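Local coordinates for protein putative oxidoreductase (PDB 2ISM) that is a putative oxidoreductase folded as a beta-propeller of six four-stranded antiparallel sheets, and carries a bound calcium ion, at residues 162-167 and 184-189; 178-183 and 193-198. All coordinates share one frame; numbering follows the deposited sequence.

Contact 1: residues 162-167 and 184-189; sequences QDLASL and NPFLGR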
ATOM      1  N   GLN B 162      27.952  24.964   3.583  1.00 18.62           N
ATOM      2  CA  GLN B 162      27.727  26.141   2.741  1.00 20.39           C
ATOM      3  C   GLN B 162      28.828  26.345   1.704  1.00 20.79           C
ATOM      4  O   GLN B 162      28.719  27.203   0.827  1.00 19.10           O
ATOM      5  CB  GLN B 162      27.628  27.394   3.617  1.00 19.46           C
ATOM      6  CG  GLN B 162      26.392  27.459   4.499  1.00 20.02           C
ATOM      7  CD  GLN B 162      25.111  27.499   3.692  1.00 17.18           C
ATOM      8  OE1 GLN B 162      25.003  28.244   2.719  1.00 22.61           O
ATOM      9  NE2 GLN B 162      24.128  26.704   4.099  1.00 19.32           N
ATOM     10  N   ASP B 163      29.885  25.550   1.808  1.00 18.89           N
ATOM     11  CA  ASP B 163      31.026  25.647   0.907  1.00 18.19           C
ATOM     12  C   ASP B 163      30.833  24.792  -0.350  1.00 19.23           C
ATOM     13  O   ASP B 163      30.914  23.567  -0.292  1.00 14.99           O
ATOM     14  CB  ASP B 163      32.284  25.207   1.666  1.00 19.54           C
ATOM     15  CG  ASP B 163      33.564  25.418   0.876  1.00 26.26           C
ATOM     16  OD1 ASP B 163      33.504  25.878  -0.286  1.00 23.31           O
ATOM     17  OD2 ASP B 163      34.641  25.114   1.433  1.00 24.87           O
ATOM     18  N   LEU B 164      30.581  25.434  -1.487  1.00 17.95           N
ATOM     19  CA  LEU B 164      30.394  24.690  -2.731  1.00 17.20           C
ATOM     20  C   LEU B 164      31.634  23.898  -3.135  1.00 16.42           C
ATOM     21  O   LEU B 164      31.549  22.981  -3.953  1.00 17.40           O
ATOM     22  CB  LEU B 164      30.002  25.631  -3.873  1.00 19.99           C
ATOM     23  CG  LEU B 164      28.569  26.164  -3.841  1.00 23.45           C
ATOM     24  CD1 LEU B 164      28.350  27.107  -5.015  1.00 24.22           C
ATOM     25  CD2 LEU B 164      27.588  25.002  -3.899  1.00 20.30           C
ATOM     26  N   ALA B 165      32.780  24.251  -2.558  1.00 13.82           N
ATOM     27  CA  ALA B 165      34.034  23.571  -2.863  1.00 16.73           C
ATOM     28  C   ALA B 165      34.210  22.293  -2.046  1.00 15.64           C
ATOM     29  O   ALA B 165      35.123  21.501  -2.306  1.00 15.86           O
ATOM     30  CB  ALA B 165      35.211  24.513  -2.620  1.00 20.82           C
ATOM     31  N   SER B 166      33.339  22.093  -1.059  1.00 14.95           N
ATOM     32  CA  SER B 166      33.401  20.903  -0.214  1.00 14.10           C
ATOM     33  C   SER B 166      32.306  19.893  -0.552  1.00 13.13           C
ATOM     34  O   SER B 166      31.172  20.273  -0.828  1.00 14.02           O
ATOM     35  CB  SER B 166      33.278  21.297   1.262  1.00 13.76           C
ATOM     36  OG  SER B 166      33.183  20.144   2.084  1.00 14.75           O
ATOM     37  N   LEU B 167      32.649  18.608  -0.522  1.00 10.55           N
ATOM     38  CA  LEU B 167      31.676  17.556  -0.806  1.00 13.73           C
ATOM     39  C   LEU B 167      30.840  17.238   0.440  1.00 13.40           C
ATOM     40  O   LEU B 167      29.939  16.396   0.385  1.00 16.41           O
ATOM     41  CB  LEU B 167      32.385  16.272  -1.265  1.00 13.06           C
ATOM     42  CG  LEU B 167      33.142  16.257  -2.595  1.00 15.73           C
ATOM     43  CD1 LEU B 167      33.847  14.914  -2.760  1.00 10.97           C
ATOM     44  CD2 LEU B 167      32.168  16.499  -3.742  1.00 14.66           C
ATOM     45  N   ASN B 184      23.588  19.135 -13.733  1.00 17.40           N
ATOM     46  CA  ASN B 184      23.765  19.504 -12.329  1.00 15.74           C
ATOM     47  C   ASN B 184      23.809  21.032 -12.234  1.00 19.80           C
ATOM     48  O   ASN B 184      24.327  21.707 -13.124  1.00 15.70           O
ATOM     49  CB  ASN B 184      25.046  18.892 -11.751  1.00 17.08           C
ATOM     50  CG  ASN B 184      24.796  17.559 -11.045  1.00 18.44           C
ATOM     51  OD1 ASN B 184      25.708  16.982 -10.451  1.00 18.81           O
ATOM     52  ND2 ASN B 184      23.562  17.072 -11.104  1.00 11.20           N
ATOM     53  N   PRO B 185      23.274  21.592 -11.139  1.00 20.25           N
ATOM     54  CA  PRO B 185      23.201  23.032 -10.870  1.00 20.02           C
ATOM     55  C   PRO B 185      24.467  23.888 -10.870  1.00 22.78           C
ATOM     56  O   PRO B 185      24.402  25.073 -11.201  1.00 21.23           O
ATOM     57  CB  PRO B 185      22.483  23.086  -9.523  1.00 22.39           C
ATOM     58  CG  PRO B 185      22.988  21.852  -8.843  1.00 21.07           C
ATOM     59  CD  PRO B 185      22.861  20.824  -9.948  1.00 20.30           C
ATOM     60  N   PHE B 186      25.609  23.309 -10.515  1.00 18.55           N
ATOM     61  CA  PHE B 186      26.843  24.089 -10.436  1.00 20.76           C
ATOM     62  C   PHE B 186      27.930  23.651 -11.402  1.00 24.44           C
ATOM     63  O   PHE B 186      29.114  23.912 -11.182  1.00 25.77           O
ATOM     64  CB  PHE B 186      27.366  24.039  -8.998  1.00 18.83           C
ATOM     65  CG  PHE B 186      26.342  24.446  -7.975  1.00 19.75           C
ATOM     66  CD1 PHE B 186      25.910  25.766  -7.891  1.00 20.43           C
ATOM     67  CD2 PHE B 186      25.777  23.501  -7.121  1.00 17.70           C
ATOM     68  CE1 PHE B 186      24.929  26.144  -6.971  1.00 22.74           C
ATOM     69  CE2 PHE B 186      24.796  23.865  -6.196  1.00 20.81           C
ATOM     70  CZ  PHE B 186      24.369  25.189  -6.122  1.00 25.67           C
ATOM     71  N   LEU B 187      27.516  23.002 -12.482  1.00 22.45           N
ATOM     72  CA  LEU B 187      28.434  22.501 -13.493  1.00 28.49           C
ATOM     73  C   LEU B 187      29.395  23.534 -14.081  1.00 35.07           C
ATOM     74  O   LEU B 187      30.556  23.219 -14.359  1.00 38.00           O
ATOM     75  CB  LEU B 187      27.631  21.841 -14.616  1.00 29.14           C
ATOM     76  CG  LEU B 187      27.967  20.385 -14.951  1.00 34.99           C
ATOM     77  CD1 LEU B 187      28.361  19.616 -13.696  1.00 27.35           C
ATOM     78  CD2 LEU B 187      26.763  19.745 -15.627  1.00 27.41           C
ATOM     79  N   GLY B 188      28.937  24.767 -14.259  1.00 31.84           N
ATOM     80  CA  GLY B 188      29.812  25.768 -14.845  1.00 41.71           C
ATOM     81  C   GLY B 188      30.583  26.686 -13.914  1.00 42.31           C
ATOM     82  O   GLY B 188      31.573  27.294 -14.327  1.00 40.72           O
ATOM     83  N   ARG B 189      30.148  26.784 -12.662  1.00 42.49           N
ATOM     84  CA  ARG B 189      30.793  27.669 -11.697  1.00 42.93           C
ATOM     85  C   ARG B 189      32.188  27.253 -11.235  1.00 41.52           C
ATOM     86  O   ARG B 189      32.436  26.090 -10.924  1.00 42.70           O
ATOM     87  CB  ARG B 189      29.893  27.847 -10.473  1.00 43.11           C
ATOM     88  CG  ARG B 189      30.393  28.911  -9.515  1.00 50.16           C
ATOM     89  CD  ARG B 189      29.503  29.051  -8.294  1.00 50.56           C
ATOM     90  NE  ARG B 189      28.104  29.269  -8.647  1.00 52.85           N
ATOM     91  CZ  ARG B 189      27.179  29.689  -7.790  1.00 54.11           C
ATOM     92  NH1 ARG B 189      27.510  29.941  -6.530  1.00 55.79           N
ATOM     93  NH2 ARG B 189      25.924  29.847  -8.186  1.00 53.74           N
TER

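Contact 2: residues 178-183 and 193-198; sequences GEPAPG and RPEVYS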
ATOM      1  N   GLY B 178      30.127   7.535 -11.994  1.00 22.09           N
ATOM      2  CA  GLY B 178      30.813   8.420 -11.068  1.00 21.23           C
ATOM      3  C   GLY B 178      31.038   9.852 -11.512  1.00 17.79           C
ATOM      4  O   GLY B 178      31.505  10.675 -10.730  1.00 17.93           O
ATOM      5  N   GLU B 179      30.714  10.160 -12.761  1.00 20.44           N
ATOM      6  CA  GLU B 179      30.898  11.515 -13.264  1.00 18.07           C
ATOM      7  C   GLU B 179      29.774  12.431 -12.800  1.00 17.08           C
ATOM      8  O   GLU B 179      28.668  11.968 -12.507  1.00 15.82           O
ATOM      9  CB  GLU B 179      30.937  11.505 -14.794  1.00 26.48           C
ATOM     10  CG  GLU B 179      32.179  10.852 -15.378  1.00 36.77           C
ATOM     11  CD  GLU B 179      33.445  11.629 -15.058  1.00 45.73           C
ATOM     12  OE1 GLU B 179      33.545  12.800 -15.483  1.00 49.70           O
ATOM     13  OE2 GLU B 179      34.339  11.074 -14.382  1.00 48.32           O
ATOM     14  N   PRO B 180      30.050  13.743 -12.697  1.00 17.09           N
ATOM     15  CA  PRO B 180      29.008  14.679 -12.271  1.00 17.29           C
ATOM     16  C   PRO B 180      27.851  14.501 -13.250  1.00 17.26           C
ATOM     17  O   PRO B 180      28.068  14.429 -14.459  1.00 15.80           O
ATOM     18  CB  PRO B 180      29.683  16.037 -12.427  1.00 17.55           C
ATOM     19  CG  PRO B 180      31.107  15.730 -12.125  1.00 17.23           C
ATOM     20  CD  PRO B 180      31.339  14.436 -12.870  1.00 16.90           C
ATOM     21  N   ALA B 181      26.632  14.421 -12.730  1.00 13.93           N
ATOM     22  CA  ALA B 181      25.455  14.223 -13.572  1.00 16.40           C
ATOM     23  C   ALA B 181      25.196  15.404 -14.502  1.00 16.34           C
ATOM     24  O   ALA B 181      25.247  16.559 -14.082  1.00 16.89           O
ATOM     25  CB  ALA B 181      24.229  13.975 -12.695  1.00 16.40           C
ATOM     26  N   PRO B 182      24.919  15.131 -15.785  1.00 15.94           N
ATOM     27  CA  PRO B 182      24.663  16.258 -16.684  1.00 17.72           C
ATOM     28  C   PRO B 182      23.451  17.040 -16.199  1.00 20.77           C
ATOM     29  O   PRO B 182      22.484  16.462 -15.704  1.00 19.87           O
ATOM     30  CB  PRO B 182      24.443  15.583 -18.041  1.00 19.33           C
ATOM     31  CG  PRO B 182      23.966  14.203 -17.680  1.00 18.67           C
ATOM     32  CD  PRO B 182      24.843  13.849 -16.505  1.00 17.55           C
ATOM     33  N   GLY B 183      23.513  18.360 -16.327  1.00 21.29           N
ATOM     34  CA  GLY B 183      22.407  19.176 -15.876  1.00 21.24           C
ATOM     35  C   GLY B 183      22.523  19.565 -14.411  1.00 21.21           C
ATOM     36  O   GLY B 183      21.639  20.241 -13.890  1.00 21.90           O
ATOM     37  N   ARG B 193      32.233  22.203  -6.613  1.00 16.41           N
ATOM     38  CA  ARG B 193      32.314  20.787  -6.970  1.00 15.02           C
ATOM     39  C   ARG B 193      31.134  20.502  -7.898  1.00 13.61           C
ATOM     40  O   ARG B 193      29.980  20.676  -7.515  1.00 13.37           O
ATOM     41  CB  ARG B 193      32.212  19.900  -5.719  1.00 17.84           C
ATOM     42  CG  ARG B 193      33.435  19.926  -4.804  1.00 15.50           C
ATOM     43  CD  ARG B 193      34.698  19.426  -5.513  1.00 18.16           C
ATOM     44  NE  ARG B 193      34.569  18.071  -6.056  1.00 14.30           N
ATOM     45  CZ  ARG B 193      35.286  17.024  -5.652  1.00 17.45           C
ATOM     46  NH1 ARG B 193      36.188  17.165  -4.688  1.00 18.45           N
ATOM     47  NH2 ARG B 193      35.115  15.836  -6.219  1.00 14.85           N
ATOM     48  N   PRO B 194      31.409  20.057  -9.131  1.00 15.68           N
ATOM     49  CA  PRO B 194      30.337  19.766 -10.088  1.00 13.29           C
ATOM     50  C   PRO B 194      29.388  18.643  -9.666  1.00 14.21           C
ATOM     51  O   PRO B 194      28.296  18.507 -10.219  1.00 13.16           O
ATOM     52  CB  PRO B 194      31.102  19.452 -11.374  1.00 15.50           C
ATOM     53  CG  PRO B 194      32.365  18.821 -10.860  1.00 16.24           C
ATOM     54  CD  PRO B 194      32.729  19.718  -9.690  1.00 13.65           C
ATOM     55  N   GLU B 195      29.792  17.850  -8.678  1.00 15.56           N
ATOM     56  CA  GLU B 195      28.955  16.750  -8.203  1.00 15.64           C
ATOM     57  C   GLU B 195      27.791  17.219  -7.325  1.00 14.57           C
ATOM     58  O   GLU B 195      26.819  16.490  -7.140  1.00 15.19           O
ATOM     59  CB  GLU B 195      29.792  15.742  -7.404  1.00 15.61           C
ATOM     60  CG  GLU B 195      30.963  15.134  -8.173  1.00 16.03           C
ATOM     61  CD  GLU B 195      32.231  15.964  -8.077  1.00 18.05           C
ATOM     62  OE1 GLU B 195      32.152  17.141  -7.667  1.00 15.14           O
ATOM     63  OE2 GLU B 195      33.310  15.433  -8.417  1.00 20.29           O
ATOM     64  N   VAL B 196      27.885  18.435  -6.794  1.00 13.79           N
ATOM     65  CA  VAL B 196      26.849  18.958  -5.901  1.00 11.96           C
ATOM     66  C   VAL B 196      25.471  19.182  -6.510  1.00 17.17           C
ATOM     67  O   VAL B 196      25.331  19.865  -7.525  1.00 14.43           O
ATOM     68  CB  VAL B 196      27.299  20.282  -5.244  1.00 13.16           C
ATOM     69  CG1 VAL B 196      26.156  20.882  -4.427  1.00 10.71           C
ATOM     70  CG2 VAL B 196      28.495  20.029  -4.351  1.00 12.34           C
ATOM     71  N   TYR B 197      24.460  18.600  -5.869  1.00  9.55           N
ATOM     72  CA  TYR B 197      23.079  18.733  -6.307  1.00 14.79           C
ATOM     73  C   TYR B 197      22.387  19.744  -5.393  1.00 15.94           C
ATOM     74  O   TYR B 197      21.683  20.635  -5.868  1.00 14.62           O
ATOM     75  CB  TYR B 197      22.366  17.386  -6.236  1.00 10.82           C
ATOM     76  CG  TYR B 197      20.995  17.376  -6.877  1.00 10.69           C
ATOM     77  CD1 TYR B 197      20.849  17.481  -8.262  1.00 12.34           C
ATOM     78  CD2 TYR B 197      19.844  17.239  -6.101  1.00 11.70           C
ATOM     79  CE1 TYR B 197      19.587  17.442  -8.860  1.00 12.32           C
ATOM     80  CE2 TYR B 197      18.579  17.201  -6.684  1.00  9.67           C
ATOM     81  CZ  TYR B 197      18.460  17.299  -8.062  1.00 12.74           C
ATOM     82  OH  TYR B 197      17.216  17.230  -8.641  1.00 16.12           O
ATOM     83  N   SER B 198      22.578  19.590  -4.081  1.00 13.95           N
ATOM     84  CA  SER B 198      22.009  20.518  -3.098  1.00 12.73           C
ATOM     85  C   SER B 198      23.002  20.703  -1.949  1.00 14.96           C
ATOM     86  O   SER B 198      23.851  19.846  -1.712  1.00 11.37           O
ATOM     87  CB  SER B 198      20.655  20.015  -2.566  1.00 13.96           C
ATOM     88  OG  SER B 198      20.777  18.810  -1.834  1.00 14.57           O
TER
HETATM   89  O   HOH W   1      33.702  12.954  -9.937  1.00 38.34           O

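Contact 1: residues 162-167 and 184-189
Leu164, which reaches across to Phe186 and Arg189, sits in a turn fastened by a bond of 2.9 Å from Ala165 N to Asp163 OD1. This is an Asx turn: the carboxylate of Asp163 accepts from the backbone two residues on, and the donor stands above the carboxylate plane, 56° out of it. It overlaps a type I beta turn from Asp163 to Ser166, closed by Ser166 N giving its hydrogen to Asp163 O at 2.9 Å. With both bonds holding the loop, Leu164 is presented to residues 184-189, which make a type I turn of their own from Asn184 to Leu187.

No hydrogen bond joins the two loops. The forked end of Leu164 does the work. CD2 lies over one face of the Phe186 ring in a CH-pi contact, 3.9 Å from the ring centroid and displaced toward CE2. On the opposite face rests CB of Pro185, so the ring is held between an aliphatic group on either side. The other methyl, CD1, touches both partners: it lies near CD1 and CE1 of the same ring and comes within 3.3 Å of Arg189 NH1, meeting the guanidinium obliquely. The Arg189 chain runs extended through chi2 and bends at chi3 (-53°), and its CD and NH1 both lie against Leu164 CD1. Phe186 CD1 stands 3.9 Å above the guanidinium plane, toward its rim.

The pair belongs to the loops that flank strand 170-174 in one propeller blade. Lys170, on that strand, donates from NZ to the carbonyl oxygens of Asp163 and Ser166, while Leu164 and Phe186 both rest on Leu199 of the blade's last strand, 196-199, and Phe186 also touches Val196.

Contact 2: residues 178-183 and 193-198
The rings of Pro180 and Pro194 run alongside one another in the same direction, packing two loops together at the edge of a beta-propeller blade. They meet through the gamma carbons, Pro180 CG to Pro194 CG being 3.6 Å, and Pro180 CB rests at the same distance, 3.6 Å, from Pro194 O. Glu195 adds the aliphatic part of its chain: its CG lies 4.0 Å from Pro180 CG. The first shell is thus mostly aliphatic, with one carbonyl oxygen against Pro180 CB, and the segments share no direct hydrogen bond.

A water molecule provides the polar link, donating to Glu195 OE2 at 2.9 Å and, over a longer 3.3 Å, to Gly178 O. It bridges the two segments beside Pro180.

What positions the glutamate comes next. Its chain bends at chi2 (88°), which folds the carboxylate back toward its own loop, where NE and NH2 of Arg193 each take one of its oxygens. Pro194 separates the two residues in sequence, within a type I beta turn running from Arg193 to Val196 and closed by the bond from Val196 N to Arg193 O. The turn places them where guanidinium and carboxylate can meet, and the pairing probably stiffens it.

Further out, the segment 193-198 becomes the last strand of its blade. Glu195 and Tyr197 bond through their backbones to Arg173 and Ile171 of strand 170-174, and Tyr197 with Ser198 forms a classic beta bulge opposite Ile171. Ala181, beyond the proline, is likewise tied by its backbone to Arg173.

Of the salt-bridged pair's two bonds, Arg193 NE meets Glu195 OE1 at 3.0 Å on the syn side but 31° out of the carboxylate plane, while NH2 meets Glu195 OE2 at 2.9 Å, the oxygen lying in the guanidinium plane but approached from above the carboxylate plane.

Overall arrangement
Contacts 1 and 2, whose centres lie 8 Å apart, show how loops can be knitted together when their segments alternate along the chain. Residues 178-183 run straight into 184-189, so one continuous loop serves both contacts, and 193-198 brings the chain back beside 162-167. There Leu164 O probably accepts a hydrogen bond from Arg193 N at 2.9 Å, joining the two turns directly, and Pro185 CG packs 3.3 Å from Val196 O. The calcium ion is bound by Glu233 and Tyr243 rather than by either contact; the nearby link is Gln162, which hydrogen-bonds Asn242, the neighbour of Tyr243 in sequence.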